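Local coordinates for protein putative protease (Parabacteroides distasonis ATCC 8503, PDB 3KD4) that is of unknown function but is a putative exported protease, and so would probably hydrolyse peptide bonds, at residues G158-P163 with P312-T317; Q193-E198 with T347-L352; T269-R274 with C320-I325; D353-L358 with I363-T368. All coordinates share one frame; numbering follows the deposited sequence.

Interaction 1: G158-P163 with P312-T317; sequences GLYGSP and PGHLDT
Tyr160 and Leu315 both place CG anti to the carbonyl carbon (chi1 -71° and -76°), and this swings the phenol ring and one leucine methyl into each other. Leu315 CD2 sits over the middle of one ring face, 3.6 Å from the Tyr160 centroid, in a CH-pi contact. The leucine lies crosswise to the tyrosine. The phenol oxygen reaches past the leucine to the backbone. There Asp316 N donates to Tyr160 OH at 2.9 Å, with an N-H...O angle of 167°. A water ties the same hydroxyl to the next carbonyl; it lies 2.7 Å from Tyr160 OH and donates to Asp316 O at 3.1 Å. The Asp316 carboxylate turns elsewhere and accepts from Asp318 N. A phenylalanine in place of Tyr160 would keep the ring but would probably leave Asp316 N and the water without their shared oxygen partner. Val204 of strand 202-206 touches both Tyr160 and Leu315. Tyr160 ends strand 156-160, an outer strand of a three-stranded antiparallel sheet. Leu315 is the last residue of a type I beta turn that begins at Pro312. The contact thus joins the end of an edge strand, in DUF3857 family sequence, to the turn after strand 305-312.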
loop_
_atom_site.group_PDB
_atom_site.type_symbol
_atom_site.label_atom_id
_atom_site.label_comp_id
_atom_site.label_asym_id
_atom_site.label_seq_id
_atom_site.Cartn_x
_atom_site.Cartn_y
_atom_site.Cartn_z
ATOM N N GLY A 158 -17.776 2.029 -12.386
ATOM C CA GLY A 158 -17.721 0.597 -12.431
ATOM C C GLY A 158 -17.642 0.024 -11.036
ATOM O O GLY A 158 -16.979 0.576 -10.163
ATOM N N LEU A 159 -18.305 -1.109 -10.872
ATOM C CA LEU A 159 -18.201 -1.884 -9.665
ATOM C C LEU A 159 -17.265 -3.047 -9.988
ATOM O O LEU A 159 -17.598 -3.907 -10.776
ATOM C CB LEU A 159 -19.609 -2.357 -9.284
ATOM C CG LEU A 159 -19.744 -3.173 -8.014
ATOM C CD1 LEU A 159 -19.208 -2.354 -6.845
ATOM C CD2 LEU A 159 -21.187 -3.630 -7.761
ATOM N N TYR A 160 -16.076 -3.043 -9.422
ATOM C CA TYR A 160 -15.101 -4.113 -9.601
ATOM C C TYR A 160 -15.240 -5.134 -8.502
ATOM O O TYR A 160 -15.491 -4.780 -7.341
ATOM C CB TYR A 160 -13.683 -3.559 -9.522
ATOM C CG TYR A 160 -13.317 -2.729 -10.706
ATOM C CD1 TYR A 160 -13.750 -1.406 -10.807
ATOM C CD2 TYR A 160 -12.588 -3.292 -11.773
ATOM C CE1 TYR A 160 -13.434 -0.619 -11.934
ATOM C CE2 TYR A 160 -12.271 -2.541 -12.908
ATOM C CZ TYR A 160 -12.678 -1.202 -12.974
ATOM O OH TYR A 160 -12.366 -0.481 -14.089
ATOM N N GLY A 161 -15.010 -6.397 -8.864
ATOM C CA GLY A 161 -15.097 -7.503 -7.927
ATOM C C GLY A 161 -16.499 -7.926 -7.555
ATOM O O GLY A 161 -16.704 -8.566 -6.544
ATOM N N SER A 162 -17.466 -7.626 -8.399
ATOM C CA SER A 162 -18.844 -8.016 -8.142
ATOM C C SER A 162 -19.560 -7.991 -9.472
ATOM O O SER A 162 -19.317 -7.109 -10.250
ATOM C CB SER A 162 -19.536 -6.995 -7.232
ATOM O OG SER A 162 -20.923 -7.267 -7.207
ATOM N N PRO A 163 -20.455 -8.938 -9.723
ATOM C CA PRO A 163 -21.219 -8.908 -10.971
ATOM C C PRO A 163 -22.482 -8.050 -10.932
ATOM O O PRO A 163 -23.192 -7.977 -11.921
ATOM C CB PRO A 163 -21.578 -10.386 -11.175
ATOM C CG PRO A 163 -21.744 -10.928 -9.790
ATOM C CD PRO A 163 -20.771 -10.122 -8.901
ATOM N N PRO A 312 -3.824 0.050 -9.577
ATOM C CA PRO A 312 -4.007 -1.394 -9.597
ATOM C C PRO A 312 -4.125 -1.899 -11.004
ATOM O O PRO A 312 -4.672 -1.219 -11.896
ATOM C CB PRO A 312 -5.320 -1.616 -8.835
ATOM C CG PRO A 312 -5.502 -0.393 -8.004
ATOM C CD PRO A 312 -4.821 0.743 -8.739
ATOM N N GLY A 313 -3.617 -3.098 -11.221
ATOM C CA GLY A 313 -3.493 -3.610 -12.542
ATOM C C GLY A 313 -4.784 -4.042 -13.195
ATOM O O GLY A 313 -4.841 -4.141 -14.410
ATOM N N HIS A 314 -5.840 -4.283 -12.458
ATOM C CA HIS A 314 -7.100 -4.777 -13.009
ATOM C C HIS A 314 -8.060 -3.636 -13.427
ATOM O O HIS A 314 -9.140 -3.886 -13.882
ATOM C CB HIS A 314 -7.784 -5.682 -11.956
ATOM C CG HIS A 314 -8.133 -4.980 -10.674
ATOM N ND1 HIS A 314 -7.300 -4.969 -9.570
ATOM C CD2 HIS A 314 -9.241 -4.283 -10.313
ATOM C CE1 HIS A 314 -7.879 -4.289 -8.593
ATOM N NE2 HIS A 314 -9.055 -3.862 -9.020
ATOM N N LEU A 315 -7.663 -2.382 -13.227
ATOM C CA LEU A 315 -8.580 -1.261 -13.432
ATOM C C LEU A 315 -8.551 -0.722 -14.852
ATOM O O LEU A 315 -7.496 -0.657 -15.495
ATOM C CB LEU A 315 -8.190 -0.096 -12.556
ATOM C CG LEU A 315 -8.493 -0.094 -11.091
ATOM C CD1 LEU A 315 -7.986 1.289 -10.626
ATOM C CD2 LEU A 315 -9.995 -0.316 -10.789
ATOM N N ASP A 316 -9.704 -0.267 -15.309
ATOM C CA ASP A 316 -9.764 0.458 -16.559
ATOM C C ASP A 316 -9.386 1.882 -16.259
ATOM O O ASP A 316 -10.192 2.640 -15.740
ATOM C CB ASP A 316 -11.164 0.387 -17.139
ATOM C CG ASP A 316 -11.325 1.263 -18.394
ATOM O OD1 ASP A 316 -10.384 1.954 -18.827
ATOM O OD2 ASP A 316 -12.434 1.271 -18.906
ATOM N N THR A 317 -8.152 2.246 -16.570
ATOM C CA THR A 317 -7.639 3.558 -16.198
ATOM C C THR A 317 -8.181 4.683 -17.108
ATOM O O THR A 317 -8.030 5.840 -16.778
ATOM C CB THR A 317 -6.088 3.593 -16.117
ATOM O OG1 THR A 317 -5.533 3.233 -17.371
ATOM C CG2 THR A 317 -5.607 2.602 -15.058
HETATM O O HOH W 1 -12.295 2.144 -13.575
#

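Interaction 2: Q193-E198 with T347-L352; sequences QPKNRE and TNRGGL. With GOL (glycerol), chain N.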
loop_
_atom_site.group_PDB
_atom_site.type_symbol
_atom_site.label_atom_id
_atom_site.label_comp_id
_atom_site.label_asym_id
_atom_site.label_seq_id
_atom_site.Cartn_x
_atom_site.Cartn_y
_atom_site.Cartn_z
ATOM N N GLN A 193 -1.897 -11.925 1.021
ATOM C CA GLN A 193 -2.825 -11.826 -0.083
ATOM C C GLN A 193 -2.329 -10.725 -1.035
ATOM O O GLN A 193 -1.549 -9.859 -0.635
ATOM C CB GLN A 193 -4.218 -11.468 0.433
ATOM C CG GLN A 193 -4.823 -12.572 1.290
ATOM C CD GLN A 193 -6.207 -12.177 1.810
ATOM O OE1 GLN A 193 -7.154 -12.126 1.045
ATOM N NE2 GLN A 193 -6.309 -11.899 3.100
ATOM N N PRO A 194 -2.799 -10.747 -2.276
ATOM C CA PRO A 194 -2.371 -9.724 -3.207
ATOM C C PRO A 194 -2.699 -8.322 -2.708
ATOM O O PRO A 194 -3.736 -8.099 -2.074
ATOM C CB PRO A 194 -3.162 -10.038 -4.483
ATOM C CG PRO A 194 -3.627 -11.389 -4.328
ATOM C CD PRO A 194 -3.754 -11.677 -2.889
ATOM N N LYS A 195 -1.784 -7.402 -2.960
ATOM C CA LYS A 195 -1.979 -6.026 -2.599
ATOM C C LYS A 195 -3.314 -5.511 -3.143
ATOM O O LYS A 195 -4.055 -4.821 -2.436
ATOM C CB LYS A 195 -0.835 -5.186 -3.145
ATOM C CG LYS A 195 -0.962 -3.701 -2.826
ATOM C CD LYS A 195 0.273 -2.936 -3.316
ATOM C CE LYS A 195 0.173 -1.446 -2.981
ATOM N NZ LYS A 195 1.501 -0.805 -3.221
ATOM N N ASN A 196 -3.632 -5.868 -4.372
ATOM C CA ASN A 196 -4.943 -5.551 -4.932
ATOM C C ASN A 196 -5.760 -6.824 -5.153
ATOM O O ASN A 196 -5.451 -7.652 -6.015
ATOM C CB ASN A 196 -4.746 -4.741 -6.210
ATOM C CG ASN A 196 -3.995 -3.453 -5.930
ATOM O OD1 ASN A 196 -4.421 -2.663 -5.065
ATOM N ND2 ASN A 196 -2.855 -3.266 -6.578
ATOM N N ARG A 197 -6.773 -7.012 -4.318
ATOM C CA ARG A 197 -7.588 -8.222 -4.384
ATOM C C ARG A 197 -8.709 -8.012 -5.401
ATOM O O ARG A 197 -9.558 -7.149 -5.206
ATOM C CB ARG A 197 -8.152 -8.537 -3.009
ATOM C CG ARG A 197 -7.082 -8.650 -1.942
ATOM C CD ARG A 197 -7.619 -8.439 -0.549
ATOM N NE ARG A 197 -6.504 -8.274 0.386
ATOM C CZ ARG A 197 -6.577 -8.383 1.717
ATOM N NH1 ARG A 197 -7.732 -8.660 2.328
ATOM N NH2 ARG A 197 -5.472 -8.215 2.447
ATOM N N GLU A 198 -8.728 -8.810 -6.464
ATOM C CA GLU A 198 -9.612 -8.526 -7.612
ATOM C C GLU A 198 -11.064 -8.869 -7.303
ATOM O O GLU A 198 -11.967 -8.189 -7.820
ATOM C CB GLU A 198 -9.139 -9.220 -8.913
ATOM N N THR A 347 9.902 -1.952 -10.434
ATOM C CA THR A 347 10.185 -3.258 -11.027
ATOM C C THR A 347 9.986 -4.444 -10.048
ATOM O O THR A 347 10.068 -5.609 -10.457
ATOM C CB THR A 347 11.605 -3.272 -11.620
ATOM O OG1 THR A 347 12.555 -2.938 -10.587
ATOM C CG2 THR A 347 11.706 -2.254 -12.792
ATOM N N ASN A 348 9.695 -4.169 -8.773
ATOM C CA ASN A 348 9.336 -5.254 -7.850
ATOM C C ASN A 348 8.004 -5.867 -8.212
ATOM O O ASN A 348 7.860 -7.081 -8.277
ATOM C CB ASN A 348 9.325 -4.798 -6.382
ATOM C CG ASN A 348 10.699 -4.634 -5.814
ATOM O OD1 ASN A 348 11.705 -4.699 -6.523
ATOM N ND2 ASN A 348 10.761 -4.445 -4.516
ATOM N N ARG A 349 7.004 -5.031 -8.449
ATOM C CA ARG A 349 5.687 -5.541 -8.818
ATOM C C ARG A 349 5.499 -5.577 -10.331
ATOM O O ARG A 349 4.632 -6.275 -10.849
ATOM C CB ARG A 349 4.598 -4.712 -8.135
ATOM C CG ARG A 349 4.613 -4.786 -6.582
ATOM C CD ARG A 349 3.595 -3.827 -5.969
ATOM N NE ARG A 349 2.278 -4.039 -6.555
ATOM C CZ ARG A 349 1.475 -5.063 -6.261
ATOM N NH1 ARG A 349 1.825 -5.969 -5.350
ATOM N NH2 ARG A 349 0.303 -5.194 -6.875
ATOM N N GLY A 350 6.292 -4.800 -11.059
ATOM C CA GLY A 350 6.247 -4.811 -12.504
ATOM C C GLY A 350 4.853 -4.663 -13.060
ATOM O O GLY A 350 4.104 -3.746 -12.686
ATOM N N GLY A 351 4.505 -5.600 -13.944
ATOM C CA GLY A 351 3.221 -5.638 -14.599
ATOM C C GLY A 351 2.018 -6.057 -13.750
ATOM O O GLY A 351 0.918 -6.116 -14.273
ATOM N N LEU A 352 2.187 -6.294 -12.449
ATOM C CA LEU A 352 1.024 -6.439 -11.563
ATOM C C LEU A 352 0.196 -5.135 -11.520
ATOM O O LEU A 352 -0.989 -5.154 -11.282
ATOM C CB LEU A 352 1.475 -6.824 -10.161
ATOM C CG LEU A 352 1.999 -8.261 -9.982
ATOM C CD1 LEU A 352 2.244 -8.548 -8.508
ATOM C CD2 LEU A 352 1.019 -9.281 -10.569
HETATM C C1 GOL N . -4.693 -6.686 -10.226
HETATM O O1 GOL N . -5.023 -5.545 -9.445
HETATM C C2 GOL N . -3.256 -7.239 -10.050
HETATM O O2 GOL N . -2.640 -7.492 -11.308
HETATM C C3 GOL N . -3.253 -8.545 -9.276
HETATM O O3 GOL N . -3.252 -8.272 -7.900
HETATM O O HOH W 2 -1.508 -7.208 -6.158
HETATM O O HOH W 3 -2.425 -4.539 -8.850
#
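This is a water- and glycerol-bridged surface contact between the loop 193-198 and the end of the short, weakly bonded helix 346-349, in which Arg349 meets Lys195 and Asn196. The Lys195 chain is extended and runs athwart the Arg349 guanidinium. Its CB comes within 3.5 Å of Arg349 NH1, and its CD lies over the centre of the same face. Leu352 CD1 covers the opposite face nearer the rim, so the flat group is held between two aliphatic chains. A bend at chi3 (53°) turns the guanidinium in between them. Lys195 NZ stops 4.7 Å from Arg349 NE. The like charges are probably offset by the salt bridges of Arg349 to Asp353 and Glu418.

Two waters, and Glu418 from outside, make the polar links. Glu418 OE2 accepts from Lys195 N as well as pairing with Arg349 NH1. One water accepts from Arg349 NH2 at 2.8 Å and from Asn196 N at 3.1 Å. The other accepts from Asn196 ND2 at 2.6 Å and donates to Leu352 O at 2.9 Å. Asn196 ND2 also bonds Gln326 OE1. The glycerol, probably from the crystallisation liquor, touches both waters. Its O3 donates to Asn196 O at 3.0 Å and its O2 to Leu352 O at 2.9 Å. The arrangement is that of an arginine held flat between aliphatic groups and anchored by salt bridges at a helix end.

Interaction 3: T269-R274 with C320-I325; sequences TGYTVR and CGLAAI
Two loops of the central region meet here: the loop 269-274, which leads into helix 276-282, and the type I beta turn Leu322 to Ile325, which precedes strand 327-334. Tyr271 carries the contact, reaching toward Leu322 and Ala323. Its backbone, like that of Gly270 before it, has positive phi. CG stands anti to the carbonyl carbon (chi1 -59°), and the ring then extends alongside Leu322, the two side chains running in opposite directions. Tyr271 CE1 lies 3.7 Å from Leu322 CB. Further back on the ring, Tyr271 CD1 is 3.8 Å from Leu322 CD1. At the far end, Tyr271 OH passes 3.8 Å from Ala323 CB.

Each loop is also tied within itself. Thr272 N bonds Thr269 O at 3.3 Å, and Ile325 N closes its turn on Leu322 O at 3.0 Å. Asp129 of strand 129-133 accepts from Leu322 N on OD2 and from Ala323 N on OD1. Leu215 and Arg221 of helix 211-222 pack against Leu322 and Tyr271 respectively. An alanine in place of Tyr271 is likely to open a gap beside Leu322 CB and CD1 and the Ala323 methyl.

The Tyr271 hydroxyl bonds a bound glycerol, probably from the crystallisation liquor. Between the two loops the contact is mainly apolar, with the phenol oxygen beside the Ala323 methyl. Its hold probably comes from fit and burial, while the turn amides and the phenol oxygen find polar partners beyond these two segments.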
loop_
_atom_site.group_PDB
_atom_site.type_symbol
_atom_site.label_atom_id
_atom_site.label_comp_id
_atom_site.label_asym_id
_atom_site.label_seq_id
_atom_site.Cartn_x
_atom_site.Cartn_y
_atom_site.Cartn_z
ATOM N N THR A 269 -5.878 17.116 0.584
ATOM C CA THR A 269 -5.268 18.354 0.103
ATOM C C THR A 269 -6.003 18.865 -1.155
ATOM O O THR A 269 -5.496 19.692 -1.882
ATOM C CB THR A 269 -3.736 18.174 -0.186
ATOM O OG1 THR A 269 -3.551 17.376 -1.353
ATOM C CG2 THR A 269 -3.024 17.475 0.962
ATOM N N GLY A 270 -7.189 18.366 -1.430
ATOM C CA GLY A 270 -7.866 18.747 -2.680
ATOM C C GLY A 270 -7.092 18.376 -3.945
ATOM O O GLY A 270 -7.234 19.042 -4.984
ATOM N N TYR A 271 -6.295 17.312 -3.865
ATOM C CA TYR A 271 -5.452 16.889 -4.977
ATOM C C TYR A 271 -4.498 18.000 -5.472
ATOM O O TYR A 271 -4.293 18.168 -6.673
ATOM C CB TYR A 271 -6.310 16.340 -6.148
ATOM C CG TYR A 271 -7.137 15.173 -5.733
ATOM C CD1 TYR A 271 -6.610 13.891 -5.758
ATOM C CD2 TYR A 271 -8.416 15.351 -5.221
ATOM C CE1 TYR A 271 -7.343 12.810 -5.353
ATOM C CE2 TYR A 271 -9.180 14.256 -4.815
ATOM C CZ TYR A 271 -8.627 13.003 -4.859
ATOM O OH TYR A 271 -9.364 11.925 -4.477
ATOM N N THR A 272 -3.867 18.716 -4.545
ATOM C CA THR A 272 -2.777 19.571 -5.035
ATOM C C THR A 272 -1.660 19.634 -4.012
ATOM O O THR A 272 -1.546 18.733 -3.142
ATOM C CB THR A 272 -3.268 20.975 -5.560
ATOM O OG1 THR A 272 -2.177 21.699 -6.217
ATOM C CG2 THR A 272 -3.866 21.777 -4.423
ATOM N N VAL A 273 -0.755 20.571 -4.245
ATOM C CA VAL A 273 0.527 20.641 -3.578
ATOM C C VAL A 273 0.694 22.030 -3.063
ATOM O O VAL A 273 0.065 22.950 -3.577
ATOM C CB VAL A 273 1.676 20.321 -4.564
ATOM C CG1 VAL A 273 1.696 18.806 -4.880
ATOM C CG2 VAL A 273 1.637 21.204 -5.866
ATOM N N ARG A 274 1.516 22.196 -2.025
ATOM C CA ARG A 274 1.967 23.522 -1.675
ATOM C C ARG A 274 2.854 24.014 -2.794
ATOM O O ARG A 274 3.355 23.251 -3.623
ATOM C CB ARG A 274 2.750 23.551 -0.373
ATOM C CG ARG A 274 1.878 23.310 0.851
ATOM C CD ARG A 274 2.758 23.142 2.077
ATOM N NE ARG A 274 3.455 21.864 2.039
ATOM C CZ ARG A 274 4.605 21.595 2.641
ATOM N NH1 ARG A 274 5.234 22.487 3.405
ATOM N NH2 ARG A 274 5.130 20.394 2.488
ATOM N N CYS A 320 -11.091 5.814 -14.628
ATOM C CA CYS A 320 -10.956 6.254 -13.263
ATOM C C CYS A 320 -10.288 7.608 -13.123
ATOM O O CYS A 320 -9.757 8.152 -14.077
ATOM C CB CYS A 320 -10.309 5.229 -12.426
ATOM S SG CYS A 320 -8.643 4.966 -12.889
ATOM N N GLY A 321 -10.411 8.170 -11.928
ATOM C CA GLY A 321 -9.802 9.459 -11.590
ATOM C C GLY A 321 -8.537 9.240 -10.771
ATOM O O GLY A 321 -7.832 8.216 -10.887
ATOM N N LEU A 322 -8.242 10.207 -9.941
ATOM C CA LEU A 322 -7.029 10.197 -9.131
ATOM C C LEU A 322 -7.168 9.345 -7.863
ATOM O O LEU A 322 -6.164 8.899 -7.305
ATOM C CB LEU A 322 -6.660 11.646 -8.800
ATOM C CG LEU A 322 -6.448 12.611 -9.993
ATOM C CD1 LEU A 322 -6.019 14.015 -9.473
ATOM C CD2 LEU A 322 -5.450 12.099 -11.065
ATOM N N ALA A 323 -8.396 9.092 -7.428
ATOM C CA ALA A 323 -8.653 8.342 -6.193
ATOM C C ALA A 323 -8.175 6.905 -6.294
ATOM O O ALA A 323 -7.792 6.334 -5.300
ATOM C CB ALA A 323 -10.182 8.412 -5.754
ATOM N N ALA A 324 -8.134 6.348 -7.497
ATOM C CA ALA A 324 -7.637 5.004 -7.715
ATOM C C ALA A 324 -6.071 4.923 -7.730
ATOM O O ALA A 324 -5.537 3.824 -7.776
ATOM C CB ALA A 324 -8.203 4.458 -9.031
ATOM N N ILE A 325 -5.351 6.055 -7.690
ATOM C CA ILE A 325 -3.881 6.025 -7.700
ATOM C C ILE A 325 -3.391 5.474 -6.346
ATOM O O ILE A 325 -3.833 5.948 -5.305
ATOM C CB ILE A 325 -3.282 7.392 -7.975
ATOM C CG1 ILE A 325 -3.680 7.873 -9.383
ATOM C CG2 ILE A 325 -1.720 7.395 -7.805
ATOM C CD1 ILE A 325 -3.289 9.342 -9.691
#

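Interaction 4: D353-L358 with I363-T368; sequences DKVVSL and IEIETT
Val355 meets Ile363 in a beta hairpin at the edge of the central antiparallel sheet, where strand 353-357 is followed closely by the outer strand 362-363. Ile365, in the loop just after, packs on the same valine. The one direct backbone bond runs from Ile363 N to Val355 O, 2.8 Å long with an N-H...O angle of 155°. Val355 has CG1 anti to its backbone N (chi1 176°). This leaves CG2 beside that nitrogen and facing Ile365, whose CG1 it meets at 3.6 Å. That CG1 stands beside the Ile365 backbone N (chi1 -56°), and the isoleucine lies crosswise to the valine. Ile363 touches Val355 more loosely, its CB 4.4 Å from Val355 CG1. Leu308 packs on Val355 and Leu346 on Ile365, so the apolar group extends to strand 305-312 and helix 346-349. Past Ile363 the chain turns away through an inverse gamma turn centred on Glu364. Water then enters between the backbones. One molecule accepts from Ile365 N at 3.2 Å and lies 3.0 Å from Asp353 O, though its donation there is not certain. Another stands in for a direct strand bond, accepting from Val355 N at 2.9 Å and donating to Ile363 O at 2.6 Å.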
loop_
_atom_site.group_PDB
_atom_site.type_symbol
_atom_site.label_atom_id
_atom_site.label_comp_id
_atom_site.label_asym_id
_atom_site.label_seq_id
_atom_site.Cartn_x
_atom_site.Cartn_y
_atom_site.Cartn_z
ATOM N N ASP A 353 0.848 -4.005 -11.755
ATOM C CA ASP A 353 0.223 -2.697 -11.671
ATOM C C ASP A 353 0.282 -1.993 -13.024
ATOM O O ASP A 353 1.044 -2.371 -13.884
ATOM C CB ASP A 353 0.965 -1.833 -10.654
ATOM C CG ASP A 353 0.886 -2.400 -9.229
ATOM O OD1 ASP A 353 -0.052 -3.167 -8.915
ATOM O OD2 ASP A 353 1.791 -2.087 -8.440
ATOM N N LYS A 354 -0.536 -0.969 -13.166
ATOM C CA LYS A 354 -0.588 -0.153 -14.370
ATOM C C LYS A 354 0.061 1.174 -14.032
ATOM O O LYS A 354 -0.328 1.838 -13.069
ATOM C CB LYS A 354 -2.035 0.029 -14.822
ATOM C CG LYS A 354 -2.506 -1.045 -15.787
ATOM C CD LYS A 354 -4.025 -1.010 -16.013
ATOM C CE LYS A 354 -4.484 -2.215 -16.849
ATOM N NZ LYS A 354 -5.799 -1.932 -17.479
ATOM N N VAL A 355 1.056 1.550 -14.808
ATOM C CA VAL A 355 1.826 2.759 -14.550
ATOM C C VAL A 355 1.577 3.714 -15.699
ATOM O O VAL A 355 1.706 3.333 -16.868
ATOM C CB VAL A 355 3.301 2.417 -14.394
ATOM C CG1 VAL A 355 4.176 3.674 -14.229
ATOM C CG2 VAL A 355 3.453 1.435 -13.233
ATOM N N VAL A 356 1.164 4.934 -15.375
ATOM C CA VAL A 356 0.854 5.930 -16.412
ATOM C C VAL A 356 1.500 7.250 -16.079
ATOM O O VAL A 356 1.347 7.744 -14.935
ATOM C CB VAL A 356 -0.664 6.129 -16.539
ATOM C CG1 VAL A 356 -0.967 7.044 -17.728
ATOM C CG2 VAL A 356 -1.394 4.795 -16.660
ATOM N N SER A 357 2.229 7.846 -17.028
ATOM C CA SER A 357 2.776 9.183 -16.824
ATOM C C SER A 357 1.633 10.236 -16.740
ATOM O O SER A 357 0.536 9.999 -17.230
ATOM C CB SER A 357 3.710 9.549 -17.973
ATOM O OG SER A 357 2.975 9.817 -19.146
ATOM N N LEU A 358 1.888 11.374 -16.115
ATOM C CA LEU A 358 0.893 12.468 -16.050
ATOM C C LEU A 358 0.531 13.085 -17.402
ATOM O O LEU A 358 -0.542 13.682 -17.547
ATOM C CB LEU A 358 1.322 13.576 -15.081
ATOM C CG LEU A 358 1.491 13.209 -13.594
ATOM C CD1 LEU A 358 1.387 14.434 -12.670
ATOM C CD2 LEU A 358 0.559 12.124 -13.120
ATOM N N ILE A 363 3.026 2.744 -19.284
ATOM C CA ILE A 363 4.402 2.222 -19.312
ATOM C C ILE A 363 4.406 0.754 -18.904
ATOM O O ILE A 363 3.953 0.397 -17.827
ATOM C CB ILE A 363 5.306 2.989 -18.385
ATOM C CG1 ILE A 363 5.253 4.473 -18.718
ATOM C CG2 ILE A 363 6.764 2.441 -18.483
ATOM C CD1 ILE A 363 6.120 5.341 -17.834
ATOM N N GLU A 364 4.915 -0.093 -19.775
ATOM C CA GLU A 364 5.008 -1.523 -19.502
ATOM C C GLU A 364 6.251 -1.783 -18.635
ATOM O O GLU A 364 7.331 -2.061 -19.168
ATOM C CB GLU A 364 5.081 -2.263 -20.845
ATOM C CG GLU A 364 5.181 -3.765 -20.772
ATOM C CD GLU A 364 5.322 -4.390 -22.162
ATOM O OE1 GLU A 364 4.842 -3.793 -23.158
ATOM O OE2 GLU A 364 5.929 -5.469 -22.243
ATOM N N ILE A 365 6.109 -1.662 -17.318
ATOM C CA ILE A 365 7.242 -1.771 -16.394
ATOM C C ILE A 365 7.648 -3.245 -16.357
ATOM O O ILE A 365 6.798 -4.117 -16.233
ATOM C CB ILE A 365 6.906 -1.337 -14.943
ATOM C CG1 ILE A 365 6.357 0.112 -14.897
ATOM C CG2 ILE A 365 8.160 -1.463 -14.017
ATOM C CD1 ILE A 365 7.396 1.138 -15.224
ATOM N N GLU A 366 8.938 -3.507 -16.491
ATOM C CA GLU A 366 9.445 -4.887 -16.392
ATOM C C GLU A 366 9.467 -5.337 -14.929
ATOM O O GLU A 366 9.462 -4.501 -14.002
ATOM C CB GLU A 366 10.836 -5.016 -16.998
ATOM C CG GLU A 366 11.918 -4.325 -16.188
ATOM C CD GLU A 366 13.298 -4.309 -16.896
ATOM O OE1 GLU A 366 13.452 -4.893 -18.000
ATOM O OE2 GLU A 366 14.214 -3.660 -16.338
ATOM N N THR A 367 9.426 -6.650 -14.745
ATOM C CA THR A 367 9.456 -7.264 -13.433
ATOM C C THR A 367 10.880 -7.766 -13.246
ATOM O O THR A 367 11.332 -8.584 -14.027
ATOM C CB THR A 367 8.454 -8.412 -13.334
ATOM O OG1 THR A 367 7.124 -7.924 -13.653
ATOM C CG2 THR A 367 8.460 -8.993 -11.920
ATOM N N THR A 368 11.606 -7.216 -12.278
ATOM C CA THR A 368 13.038 -7.484 -12.093
ATOM C C THR A 368 13.245 -8.084 -10.701
ATOM O O THR A 368 12.794 -7.507 -9.723
ATOM C CB THR A 368 13.883 -6.180 -12.171
ATOM O OG1 THR A 368 13.661 -5.524 -13.416
ATOM C CG2 THR A 368 15.363 -6.472 -12.040
HETATM O O HOH W 4 3.489 -2.002 -15.515
HETATM O O HOH W 5 1.623 -0.265 -16.990
#

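Overall arrangement
The four contacts lie around the central sheet and its borders. Interactions 1 and 2 are 14 Å apart between centres and touch where Pro312 CB meets Asn196 CG at 3.7 Å. The glycerol of interaction 2 also bonds His314 ND1, so the two contacts share one glycerol, which may mark a pocket; no active site is known. Interaction 3 joins interaction 1 through Leu315 CD1 and Ala324 CB, 3.6 Å apart. Interaction 4 is tied to interaction 1 by a probable hydrogen bond of 2.9 Å between Leu315 O and Lys354 NZ. It lies 12 Å from interaction 2 between centres; Thr347 O and Thr368 N probably hydrogen-bond at 2.9 Å, and Asp353 pairs with Arg349.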